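Side-chain contacts in putative glutathionylspermidine synthase (Methylobacillus flagellatus, PDB 3N6X), which is a putative ligase of the circularly permuted ATP-grasp family and probably joins a carboxylate to an amine at the expense of ATP: residues K8-M13 with T152-F157; A91-K96 with E329-Y334; D135-V140 with V210-V215; M179-R182 with L187-R190; T346-L349 with D353-K356. One frame throughout, in Å; residues are numbered along the deposited sequence. Where two conformers were deposited one is given.

Contact 1. Residues K8-M13 with T152-F157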
# COMPACT_ATOMS: atom_id res chain seq x y z
N LYS A 8 -17.74 4.22 -21.96
CA LYS A 8 -16.77 3.18 -21.60
C LYS A 8 -15.81 3.72 -20.52
O LYS A 8 -15.63 4.94 -20.43
CB LYS A 8 -15.98 2.74 -22.85
N PRO A 9 -15.16 2.85 -19.68
CA PRO A 9 -14.23 3.37 -18.67
C PRO A 9 -13.00 4.04 -19.29
O PRO A 9 -12.49 3.58 -20.32
CB PRO A 9 -13.84 2.12 -17.85
CG PRO A 9 -14.83 1.07 -18.23
CD PRO A 9 -15.25 1.37 -19.62
N PHE A 10 -12.53 5.17 -18.67
CA PHE A 10 -11.36 5.94 -19.11
C PHE A 10 -10.14 5.04 -19.33
O PHE A 10 -9.77 4.29 -18.43
CB PHE A 10 -11.03 7.05 -18.09
CG PHE A 10 -9.71 7.76 -18.31
CD1 PHE A 10 -8.54 7.29 -17.71
CD2 PHE A 10 -9.63 8.90 -19.09
CE1 PHE A 10 -7.32 7.94 -17.92
CE2 PHE A 10 -8.41 9.56 -19.29
CZ PHE A 10 -7.26 9.07 -18.70
N ASP A 11 -9.52 5.11 -20.53
CA ASP A 11 -8.32 4.33 -20.83
C ASP A 11 -7.07 5.20 -20.74
O ASP A 11 -7.10 6.36 -21.17
CB ASP A 11 -8.41 3.64 -22.21
CG ASP A 11 -7.30 2.62 -22.45
OD1 ASP A 11 -7.44 1.47 -21.97
OD2 ASP A 11 -6.29 2.98 -23.08
N GLU A 12 -5.98 4.64 -20.18
CA GLU A 12 -4.71 5.36 -20.01
C GLU A 12 -4.07 5.71 -21.36
O GLU A 12 -3.43 6.75 -21.47
CB GLU A 12 -3.72 4.54 -19.15
CG GLU A 12 -4.24 4.09 -17.78
CD GLU A 12 -4.41 5.16 -16.70
OE1 GLU A 12 -3.83 6.26 -16.84
OE2 GLU A 12 -5.08 4.86 -15.69
N MSE A 13 -4.24 4.84 -22.39
CA MSE A 13 -3.64 5.03 -23.72
C MSE A 13 -4.60 5.63 -24.76
O MSE A 13 -4.24 6.60 -25.43
CB MSE A 13 -3.03 3.71 -24.23
CG MSE A 13 -2.22 3.84 -25.52
SE MSE A 13 -1.67 2.12 -26.30
CE MSE A 13 -0.33 1.57 -25.07
N THR A 152 -10.47 7.48 -12.46
CA THR A 152 -11.75 7.42 -13.16
C THR A 152 -11.78 8.35 -14.39
O THR A 152 -12.58 8.15 -15.30
CB THR A 152 -12.95 7.64 -12.21
OG1 THR A 152 -12.78 8.87 -11.50
CG2 THR A 152 -13.14 6.48 -11.23
N GLY A 153 -10.89 9.35 -14.38
CA GLY A 153 -10.79 10.32 -15.46
C GLY A 153 -9.38 10.84 -15.69
O GLY A 153 -8.41 10.27 -15.16
N GLU A 154 -9.25 11.92 -16.50
CA GLU A 154 -7.96 12.56 -16.81
C GLU A 154 -7.35 13.16 -15.54
O GLU A 154 -6.16 12.98 -15.28
CB GLU A 154 -8.16 13.65 -17.89
CG GLU A 154 -6.88 14.36 -18.33
CD GLU A 154 -6.02 13.63 -19.36
OE1 GLU A 154 -6.46 12.57 -19.87
OE2 GLU A 154 -4.92 14.13 -19.66
N ASN A 155 -8.19 13.85 -14.75
CA ASN A 155 -7.77 14.49 -13.51
C ASN A 155 -8.62 13.98 -12.31
O ASN A 155 -8.87 14.75 -11.37
CB ASN A 155 -7.86 16.02 -13.65
N ASP A 156 -9.03 12.69 -12.34
CA ASP A 156 -9.85 12.10 -11.27
C ASP A 156 -9.18 10.88 -10.62
O ASP A 156 -9.00 9.85 -11.27
CB ASP A 156 -11.26 11.76 -11.78
CG ASP A 156 -12.01 12.95 -12.34
OD1 ASP A 156 -12.52 13.77 -11.54
OD2 ASP A 156 -12.09 13.07 -13.59
N PHE A 157 -8.83 10.99 -9.32
CA PHE A 157 -8.20 9.92 -8.55
C PHE A 157 -8.89 9.72 -7.21
O PHE A 157 -9.19 10.71 -6.52
CB PHE A 157 -6.71 10.20 -8.32
CG PHE A 157 -5.83 9.88 -9.50
CD1 PHE A 157 -5.31 8.60 -9.67
CD2 PHE A 157 -5.51 10.85 -10.44
CE1 PHE A 157 -4.49 8.30 -10.77
CE2 PHE A 157 -4.70 10.55 -11.54
CZ PHE A 157 -4.19 9.28 -11.69
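E154 OE1 is shared between a charge and a ring: it forms a salt bridge with R21 and rests 3.6 Å from F10 CE2, with CZ close by. The carboxylate and the ring stand 78° apart, so the acid meets the phenyl group with one oxygen instead of lying flat on it. A bend in the E154 chain at its second torsion (chi2 81°) places the oxygen there.

The larger part of the contact is a ring laid on a peptide. G153 C sits 3.8 Å above the plane of the F10 ring, over its centre, and G153 CA makes a CH-pi contact 4.3 Å from the F10 centroid. G153 O and E154 N lie over the same face, while F10 CB touches T152 O at 3.4 Å. Beyond the ring, D11 OD2 accepts from M13 N at 2.9 Å, met from above the carboxylate plane, in an Asx turn; the same oxygen also accepts from F14 N.

The loop of G153 links strands 144-151 and 157-163. E12 bridges to R151 and R77, and R151 NE donates to G153 O. No hydrogen bond passes between the two segments themselves, so their cohesion rests on peptide-ring packing here, with arginines joining the polar groups around it.

Contact 2. Residues A91-K96 with E329-Y334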
# COMPACT_ATOMS: atom_id res chain seq x y z
N ALA A 91 -1.09 12.57 -1.81
CA ALA A 91 -0.67 11.47 -0.92
C ALA A 91 0.07 11.99 0.32
O ALA A 91 -0.20 11.52 1.42
CB ALA A 91 0.19 10.47 -1.68
N ILE A 92 0.96 13.00 0.15
CA ILE A 92 1.71 13.60 1.27
C ILE A 92 0.75 14.31 2.23
O ILE A 92 0.89 14.18 3.45
CB ILE A 92 2.84 14.55 0.75
CG1 ILE A 92 4.00 13.75 0.14
CG2 ILE A 92 3.34 15.51 1.87
CD1 ILE A 92 4.96 14.57 -0.76
N GLN A 93 -0.24 15.04 1.67
CA GLN A 93 -1.24 15.77 2.47
C GLN A 93 -2.02 14.80 3.35
O GLN A 93 -2.17 15.05 4.55
CB GLN A 93 -2.20 16.55 1.55
CG GLN A 93 -3.30 17.28 2.32
CD GLN A 93 -4.44 17.68 1.44
OE1 GLN A 93 -5.14 16.84 0.86
NE2 GLN A 93 -4.69 18.96 1.38
N ARG A 94 -2.48 13.67 2.75
CA ARG A 94 -3.26 12.65 3.42
C ARG A 94 -2.46 11.98 4.53
O ARG A 94 -2.96 11.84 5.65
CB ARG A 94 -3.75 11.61 2.40
CG ARG A 94 -4.77 10.64 2.97
CD ARG A 94 -5.26 9.66 1.93
NE ARG A 94 -6.22 8.71 2.51
CZ ARG A 94 -7.54 8.82 2.41
NH1 ARG A 94 -8.08 9.84 1.75
NH2 ARG A 94 -8.34 7.91 2.96
N VAL A 95 -1.21 11.60 4.24
CA VAL A 95 -0.33 10.95 5.21
C VAL A 95 0.07 11.89 6.35
O VAL A 95 0.09 11.46 7.50
CB VAL A 95 0.86 10.24 4.51
CG1 VAL A 95 1.92 9.78 5.52
CG2 VAL A 95 0.37 9.07 3.68
N LYS A 96 0.26 13.20 6.06
CA LYS A 96 0.54 14.16 7.14
C LYS A 96 -0.62 14.23 8.12
O LYS A 96 -0.40 14.17 9.32
CB LYS A 96 0.87 15.56 6.60
CG LYS A 96 2.29 15.68 6.04
CD LYS A 96 2.49 17.02 5.33
CE LYS A 96 3.96 17.32 5.08
NZ LYS A 96 4.13 18.57 4.29
N GLU A 329 -11.97 14.77 6.93
CA GLU A 329 -12.16 15.67 8.07
C GLU A 329 -10.86 15.89 8.84
O GLU A 329 -10.67 16.97 9.41
CB GLU A 329 -13.28 15.18 9.01
CG GLU A 329 -14.69 15.40 8.49
CD GLU A 329 -15.00 16.78 7.95
OE1 GLU A 329 -14.59 17.78 8.58
OE2 GLU A 329 -15.66 16.86 6.89
N MSE A 330 -9.95 14.87 8.87
CA MSE A 330 -8.62 15.03 9.51
C MSE A 330 -7.82 16.08 8.74
O MSE A 330 -7.13 16.88 9.35
CB MSE A 330 -7.85 13.72 9.50
CG MSE A 330 -8.47 12.61 10.32
SE MSE A 330 -7.46 10.94 9.97
CE MSE A 330 -8.71 9.73 10.72
N ILE A 331 -7.85 16.02 7.39
CA ILE A 331 -7.13 16.98 6.55
C ILE A 331 -7.61 18.43 6.85
O ILE A 331 -6.78 19.28 7.16
CB ILE A 331 -7.22 16.61 5.03
CG1 ILE A 331 -6.49 15.28 4.73
CG2 ILE A 331 -6.67 17.76 4.14
CD1 ILE A 331 -7.01 14.52 3.49
N ARG A 332 -8.93 18.65 6.88
CA ARG A 332 -9.52 19.96 7.23
C ARG A 332 -9.15 20.38 8.64
O ARG A 332 -8.71 21.50 8.83
CB ARG A 332 -11.05 19.93 7.06
CG ARG A 332 -11.49 19.59 5.65
CD ARG A 332 -12.97 19.65 5.48
NE ARG A 332 -13.33 19.62 4.07
CZ ARG A 332 -13.87 18.58 3.45
NH1 ARG A 332 -14.21 17.49 4.13
NH2 ARG A 332 -14.11 18.63 2.15
N PHE A 333 -9.28 19.46 9.63
CA PHE A 333 -8.99 19.78 11.03
C PHE A 333 -7.50 20.06 11.32
O PHE A 333 -7.18 21.08 11.93
CB PHE A 333 -9.54 18.67 11.97
CG PHE A 333 -9.40 18.96 13.45
CD1 PHE A 333 -10.29 19.82 14.10
CD2 PHE A 333 -8.38 18.37 14.21
CE1 PHE A 333 -10.17 20.08 15.47
CE2 PHE A 333 -8.26 18.64 15.57
CZ PHE A 333 -9.16 19.50 16.20
N TYR A 334 -6.59 19.17 10.89
CA TYR A 334 -5.17 19.32 11.21
C TYR A 334 -4.43 20.26 10.32
O TYR A 334 -3.47 20.89 10.77
CB TYR A 334 -4.45 17.96 11.24
CG TYR A 334 -5.01 17.03 12.30
CD1 TYR A 334 -4.86 17.32 13.65
CD2 TYR A 334 -5.72 15.89 11.95
CE1 TYR A 334 -5.39 16.48 14.63
CE2 TYR A 334 -6.30 15.07 12.91
CZ TYR A 334 -6.13 15.37 14.25
OH TYR A 334 -6.66 14.53 15.19
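I331 points its CG2 methyl into the amide of Q93, lying 3.5 Å from Q93 CD and almost as close to both OE1 and NE2. The methyl thus meets the middle of the amide, and the two side chains cross at about a right angle. The conformer of Q93 makes this possible: CG is anti to the backbone N (chi1 177°) and the chain runs on extended, carrying the amide beside the opposing helix although its first bond does not head there. In I331, chi1 of -66° sets CG1 anti to the carbonyl carbon and CG2 anti to the backbone N, and the extended chi2 (154°) then carries CD1 to 4.2 Å from R94 CA.

The pairing brings helix 81-105 against helix 327-335 within the circularly permuted ATP-grasp region, and the close spacing of R94 CA and I331 CA, 6.6 Å, puts one backbone within reach of an isoleucine side chain. A97 of the first helix also touches I331.

The buried amide of Q93 is fixed in its rotation from outside the pair: OE1 accepts from I340 N, while NE2 donates to E337 and to the carbonyl of E338. R94 leaves the interface along a fully extended chain, its guanidinium forming a salt bridge with D162 and a hydrogen bond to N343. Further along, M330 packs on L98 and F101, and Y334 OH bonds to D104, extending the helix-helix contact beyond Q93 and I331.

Contact 3. Residues D135-V140 with V210-V215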
# COMPACT_ATOMS: atom_id res chain seq x y z
N ASP A 135 5.35 9.81 23.65
CA ASP A 135 5.94 10.65 22.62
C ASP A 135 6.85 9.81 21.72
O ASP A 135 7.72 9.10 22.23
CB ASP A 135 6.75 11.81 23.24
CG ASP A 135 5.92 12.80 24.06
OD1 ASP A 135 4.67 12.78 23.94
OD2 ASP A 135 6.52 13.60 24.81
N VAL A 136 6.62 9.85 20.41
CA VAL A 136 7.40 9.09 19.44
C VAL A 136 8.34 10.05 18.68
O VAL A 136 7.97 11.20 18.43
CB VAL A 136 6.50 8.24 18.48
CG1 VAL A 136 5.56 7.33 19.28
CG2 VAL A 136 5.70 9.13 17.52
N PRO A 137 9.58 9.60 18.30
CA PRO A 137 10.51 10.52 17.61
C PRO A 137 9.93 11.23 16.38
O PRO A 137 9.41 10.58 15.47
CB PRO A 137 11.70 9.61 17.26
CG PRO A 137 11.66 8.55 18.30
CD PRO A 137 10.20 8.29 18.55
N GLY A 138 9.96 12.56 16.41
CA GLY A 138 9.45 13.43 15.35
C GLY A 138 7.94 13.40 15.16
O GLY A 138 7.44 13.94 14.17
N GLY A 139 7.22 12.72 16.07
CA GLY A 139 5.77 12.56 15.96
C GLY A 139 5.35 11.71 14.77
O GLY A 139 4.21 11.82 14.30
N VAL A 140 6.26 10.87 14.27
CA VAL A 140 5.98 10.00 13.14
C VAL A 140 5.51 8.63 13.60
O VAL A 140 6.21 7.95 14.35
CB VAL A 140 7.21 9.90 12.18
CG1 VAL A 140 6.92 8.94 11.01
CG2 VAL A 140 7.61 11.28 11.66
N VAL A 210 14.74 8.89 12.73
CA VAL A 210 13.76 8.71 13.80
C VAL A 210 14.36 8.02 14.99
O VAL A 210 13.62 7.56 15.86
CB VAL A 210 12.41 8.08 13.36
CG1 VAL A 210 11.62 9.05 12.47
CG2 VAL A 210 12.61 6.73 12.66
N ALA A 211 15.70 8.00 15.09
CA ALA A 211 16.39 7.47 16.27
C ALA A 211 16.04 8.38 17.44
O ALA A 211 15.77 9.56 17.22
CB ALA A 211 17.89 7.46 16.04
N GLN A 212 16.01 7.84 18.66
CA GLN A 212 15.69 8.65 19.85
C GLN A 212 16.74 9.78 20.09
O GLN A 212 17.83 9.75 19.51
CB GLN A 212 15.51 7.76 21.10
CG GLN A 212 14.38 6.73 20.95
CD GLN A 212 13.00 7.26 21.33
OE1 GLN A 212 12.80 8.45 21.64
NE2 GLN A 212 12.01 6.39 21.29
N ALA A 213 16.37 10.80 20.89
CA ALA A 213 17.23 11.96 21.16
C ALA A 213 18.53 11.53 21.83
O ALA A 213 18.49 10.75 22.79
CB ALA A 213 16.50 12.96 22.04
N GLY A 214 19.66 11.98 21.27
CA GLY A 214 20.98 11.64 21.77
C GLY A 214 21.77 10.70 20.89
O GLY A 214 22.99 10.82 20.80
N VAL A 215 21.08 9.74 20.23
CA VAL A 215 21.70 8.72 19.37
C VAL A 215 22.40 9.35 18.15
O VAL A 215 21.73 9.95 17.30
CB VAL A 215 20.67 7.62 18.94
CG1 VAL A 215 21.34 6.50 18.18
CG2 VAL A 215 19.91 7.08 20.15
O HOH W 1 9.37 6.62 22.23
O HOH W 2 10.55 9.87 22.05
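Two torsions of Q212 bring its amide to P137: CG is anti to the carbonyl carbon (chi1 -60°), and a bend at chi2 (-86°) then swings the carboxamide over to the proline ring. There Q212 OE1 lies 3.5 Å from P137 CG and Q212 NE2 3.8 Å from P137 CD, the two side chains crossing obliquely so that the flat amide rests on the outer carbons of the ring. V210 works from its backbone as much as from its side chain. Its O comes within 3.1 Å of P137 CB, a tight carbon-oxygen approach, and V210 CB stands 4.2 Å from the same carbon. V210 O is also satisfied by T308 OG1.

The polar ends of Q212 are tied to D135 through two waters. One accepts from Q212 NE2 at 2.8 Å and lies 3.0 Å from D135 O; the other is 2.7 Å from Q212 OE1 and 2.9 Å from that carbonyl oxygen. NE2 also donates to V307 O, which supports this orientation of the amide. Replacing Q212 by an alanine would probably uncover P137 on this side and leave both waters and V307 O without their amide partner.

Behind the contact, Q212 to V215 form a type II beta turn whose third residue, G214, would jam a side chain against the carbonyl before it. In the partner loop G139 N bonds back to V136 O, making V136 to G139 a second type II turn, with the classic Pro-Gly pair at its middle.

Contact 4. Residues M179-R182 with L187-R190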
# COMPACT_ATOMS: atom_id res chain seq x y z
N MSE A 179 13.18 -5.65 -14.54
CA MSE A 179 12.69 -6.55 -15.59
C MSE A 179 12.48 -5.80 -16.93
O MSE A 179 12.92 -6.30 -17.98
CB MSE A 179 11.37 -7.22 -15.14
CG MSE A 179 10.69 -8.07 -16.22
SE MSE A 179 11.84 -9.52 -16.86
CE MSE A 179 11.49 -10.77 -15.53
N MSE A 180 11.82 -4.62 -16.88
CA MSE A 180 11.55 -3.78 -18.05
C MSE A 180 12.84 -3.27 -18.68
O MSE A 180 12.95 -3.21 -19.90
CB MSE A 180 10.63 -2.59 -17.68
CG MSE A 180 9.19 -3.00 -17.41
SE MSE A 180 8.18 -3.58 -18.98
CE MSE A 180 8.23 -1.98 -20.00
N MSE A 181 13.81 -2.85 -17.82
CA MSE A 181 15.11 -2.36 -18.27
C MSE A 181 15.94 -3.49 -18.92
O MSE A 181 16.67 -3.25 -19.88
CB MSE A 181 15.89 -1.74 -17.08
CG MSE A 181 17.28 -1.17 -17.49
SE MSE A 181 17.17 0.26 -18.87
CE MSE A 181 16.65 1.70 -17.68
N ARG A 182 15.80 -4.73 -18.40
CA ARG A 182 16.50 -5.89 -18.93
C ARG A 182 15.91 -6.30 -20.30
O ARG A 182 16.67 -6.58 -21.22
CB ARG A 182 16.40 -7.05 -17.92
CG ARG A 182 17.35 -8.21 -18.16
CD ARG A 182 17.11 -9.27 -17.09
NE ARG A 182 18.19 -10.27 -17.03
CZ ARG A 182 18.14 -11.35 -16.26
NH1 ARG A 182 17.08 -11.59 -15.50
NH2 ARG A 182 19.16 -12.21 -16.26
N LEU A 187 13.46 1.29 -24.95
CA LEU A 187 12.22 1.96 -24.54
C LEU A 187 12.51 3.06 -23.51
O LEU A 187 11.89 4.13 -23.54
CB LEU A 187 11.25 0.92 -23.96
CG LEU A 187 9.75 1.14 -24.12
CD1 LEU A 187 9.41 1.93 -25.36
CD2 LEU A 187 9.02 -0.18 -24.09
N PHE A 188 13.49 2.83 -22.65
CA PHE A 188 13.91 3.79 -21.63
C PHE A 188 14.70 4.95 -22.23
O PHE A 188 14.90 5.98 -21.56
CB PHE A 188 14.67 3.08 -20.50
CG PHE A 188 13.76 2.27 -19.61
CD1 PHE A 188 13.38 0.98 -19.98
CD2 PHE A 188 13.22 2.81 -18.45
CE1 PHE A 188 12.50 0.24 -19.17
CE2 PHE A 188 12.35 2.07 -17.64
CZ PHE A 188 12.01 0.78 -18.01
N ARG A 189 15.15 4.80 -23.49
CA ARG A 189 15.85 5.85 -24.21
C ARG A 189 14.80 6.84 -24.77
O ARG A 189 15.03 8.04 -24.78
CB ARG A 189 16.70 5.25 -25.35
CG ARG A 189 17.64 6.25 -26.06
CD ARG A 189 18.40 5.59 -27.22
NE ARG A 189 17.48 5.06 -28.23
CZ ARG A 189 17.47 3.79 -28.63
NH1 ARG A 189 18.36 2.93 -28.17
NH2 ARG A 189 16.58 3.38 -29.53
N ARG A 190 13.62 6.30 -25.18
CA ARG A 190 12.50 7.08 -25.75
C ARG A 190 11.66 7.84 -24.71
O ARG A 190 11.01 8.81 -25.07
CB ARG A 190 11.60 6.19 -26.61
CG ARG A 190 12.36 5.46 -27.73
CD ARG A 190 11.51 4.41 -28.41
NE ARG A 190 10.72 5.00 -29.49
CZ ARG A 190 10.64 4.49 -30.72
NH1 ARG A 190 11.29 3.37 -31.02
NH2 ARG A 190 9.91 5.09 -31.64
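A selenomethionine methyl sits over an aromatic face here, with its selenium obliquely above the ring and slightly farther from the centre: M181 CE lies 4.0 Å from the F188 ring centroid, 29° off the normal, and M181 SE 4.5 Å from that centroid. Together they form a Met-aromatic contact with a CH-pi component. The closest approach is M181 CE to F188 CG, 3.5 Å. M181 gets there by folding: its CG leaves anti to the backbone N (chi1 -179°), and bends at chi2 and chi3 then bring the methyl back over the ring.

M180 meets the same ring differently, at its rim. M180 CB lies in the ring plane, 3.7 Å from F188 CZ, and M180 O is near that plane, 3.6 Å from F188 CE1. One ring is therefore gripped by face and edge from two successive residues. An alanine in place of F188 would probably open a gap beside M180 and leave the M181 methyl without a ring to lie on.

The two segments belong to helices 170-183 and 185-190, joined by a short link. F188 also meets the ring of W470 on strand 464-471, which M180 and L187 touch too, while L187 packs on Y27 and W30 of helix 25-33 and R190 bridges to E26.

Contact 5. Residues T346-L349 with D353-K356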
# COMPACT_ATOMS: atom_id res chain seq x y z
N THR A 346 -18.18 4.92 1.45
CA THR A 346 -18.04 3.54 1.93
C THR A 346 -19.06 3.22 2.98
O THR A 346 -19.22 3.98 3.94
CB THR A 346 -16.60 3.27 2.40
OG1 THR A 346 -15.70 3.74 1.41
CG2 THR A 346 -16.33 1.78 2.65
N TYR A 347 -19.75 2.10 2.80
CA TYR A 347 -20.76 1.63 3.74
C TYR A 347 -20.15 0.59 4.64
O TYR A 347 -19.47 -0.29 4.16
CB TYR A 347 -21.95 1.02 2.97
CG TYR A 347 -22.64 2.01 2.05
CD1 TYR A 347 -23.64 2.85 2.52
CD2 TYR A 347 -22.29 2.08 0.70
CE1 TYR A 347 -24.30 3.73 1.66
CE2 TYR A 347 -22.94 2.97 -0.16
CZ TYR A 347 -23.92 3.81 0.33
OH TYR A 347 -24.52 4.74 -0.49
N GLN A 348 -20.36 0.71 5.96
CA GLN A 348 -19.86 -0.31 6.91
C GLN A 348 -21.04 -1.18 7.33
O GLN A 348 -21.92 -0.71 8.05
CB GLN A 348 -19.19 0.34 8.14
CG GLN A 348 -17.86 1.06 7.83
CD GLN A 348 -18.10 2.41 7.19
OE1 GLN A 348 -18.88 3.24 7.69
NE2 GLN A 348 -17.51 2.63 6.01
N LEU A 349 -21.10 -2.42 6.81
CA LEU A 349 -22.22 -3.35 7.06
C LEU A 349 -22.38 -3.76 8.51
O LEU A 349 -23.41 -4.31 8.88
CB LEU A 349 -22.19 -4.56 6.10
CG LEU A 349 -22.66 -4.28 4.66
CD1 LEU A 349 -21.64 -3.47 3.88
CD2 LEU A 349 -22.94 -5.53 3.94
N ASP A 353 -28.00 0.98 9.52
CA ASP A 353 -28.41 1.86 8.42
C ASP A 353 -27.70 1.50 7.13
O ASP A 353 -28.32 1.50 6.07
CB ASP A 353 -28.15 3.34 8.77
CG ASP A 353 -28.98 3.88 9.93
OD1 ASP A 353 -29.84 3.14 10.45
OD2 ASP A 353 -28.78 5.06 10.30
N ASP A 354 -26.40 1.18 7.23
CA ASP A 354 -25.58 0.81 6.08
C ASP A 354 -25.95 -0.57 5.57
O ASP A 354 -26.11 -0.75 4.36
CB ASP A 354 -24.08 0.88 6.43
CG ASP A 354 -23.52 2.30 6.54
OD1 ASP A 354 -24.33 3.25 6.64
OD2 ASP A 354 -22.29 2.45 6.57
N LEU A 355 -26.15 -1.55 6.49
CA LEU A 355 -26.57 -2.90 6.12
C LEU A 355 -27.93 -2.87 5.40
O LEU A 355 -28.08 -3.52 4.38
CB LEU A 355 -26.64 -3.79 7.38
CG LEU A 355 -27.06 -5.26 7.16
CD1 LEU A 355 -26.13 -5.97 6.21
CD2 LEU A 355 -27.12 -5.99 8.46
N LYS A 356 -28.88 -2.06 5.90
CA LYS A 356 -30.20 -1.93 5.28
C LYS A 356 -30.09 -1.40 3.85
O LYS A 356 -30.68 -1.97 2.94
CB LYS A 356 -31.11 -1.02 6.13
CG LYS A 356 -32.38 -0.57 5.40
CD LYS A 356 -33.31 0.22 6.31
CE LYS A 356 -32.71 1.50 6.84
NZ LYS A 356 -33.69 2.26 7.65
O HOH W 3 -21.19 4.98 6.23
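D354 overlaps the backbone at Y347 and Q348, its CB 3.1 Å from Q348 O and its OD2 accepting from Q348 N at 2.7 Å. The N-H...O angle is 154° and the oxygen uses its anti lone pair. With CG anti to the carbonyl carbon (chi1 -74°), the carboxylate reaches back from its helix to the strand. OD2 also has a water at 2.8 Å, which in turn bonds to T346 O, so one acid oxygen is tied to two points of the strand segment.

Y347 presents its ring edge: CD1 is 4.1 Å from D354 CG, the ring and carboxylate 81° apart. The side chains of Q348 and D354 run side by side, pointing the same way, with their amide and carboxylate planes well out of parallel; Q348 NE2 bonds weakly back to T346 O, while OE1 takes K351 NZ. L349 CD2 and L355 CD1 meet at 3.9 Å, their side chains crossing at about a right angle.

Strand 347-348 is an outer strand of a four-stranded antiparallel sheet, bonded to strand 403-407 through Y347-A405 and L349-Y403. Helix 352-360 follows at once, Y347 stacking on Y357, and helix 386-398 supplies I396, which touches both L349 and L355.

Overall arrangement
From the N terminus, contact 1 starts at 8-13, contact 2 at 91-96 and contact 3 at 135-140, before contact 1 closes at 152-157; contact 1 therefore crosses the other two. Contact 4, 179-182 with 187-190, is a short local closure nested inside contact 3, which itself ends at 210-215 inside the large loop that contact 2 closes at 329-334. Contact 5 follows in series. Contact 1 fastens the N-terminal arm to a hairpin of the nine-stranded sheet, contact 2 joins two distant helices, contact 3 two loops, and contacts 4 and 5 consecutive elements at the periphery. Contacts 4 and 5 lie on opposite sides of the chain's centre, their centres about 46 Å apart.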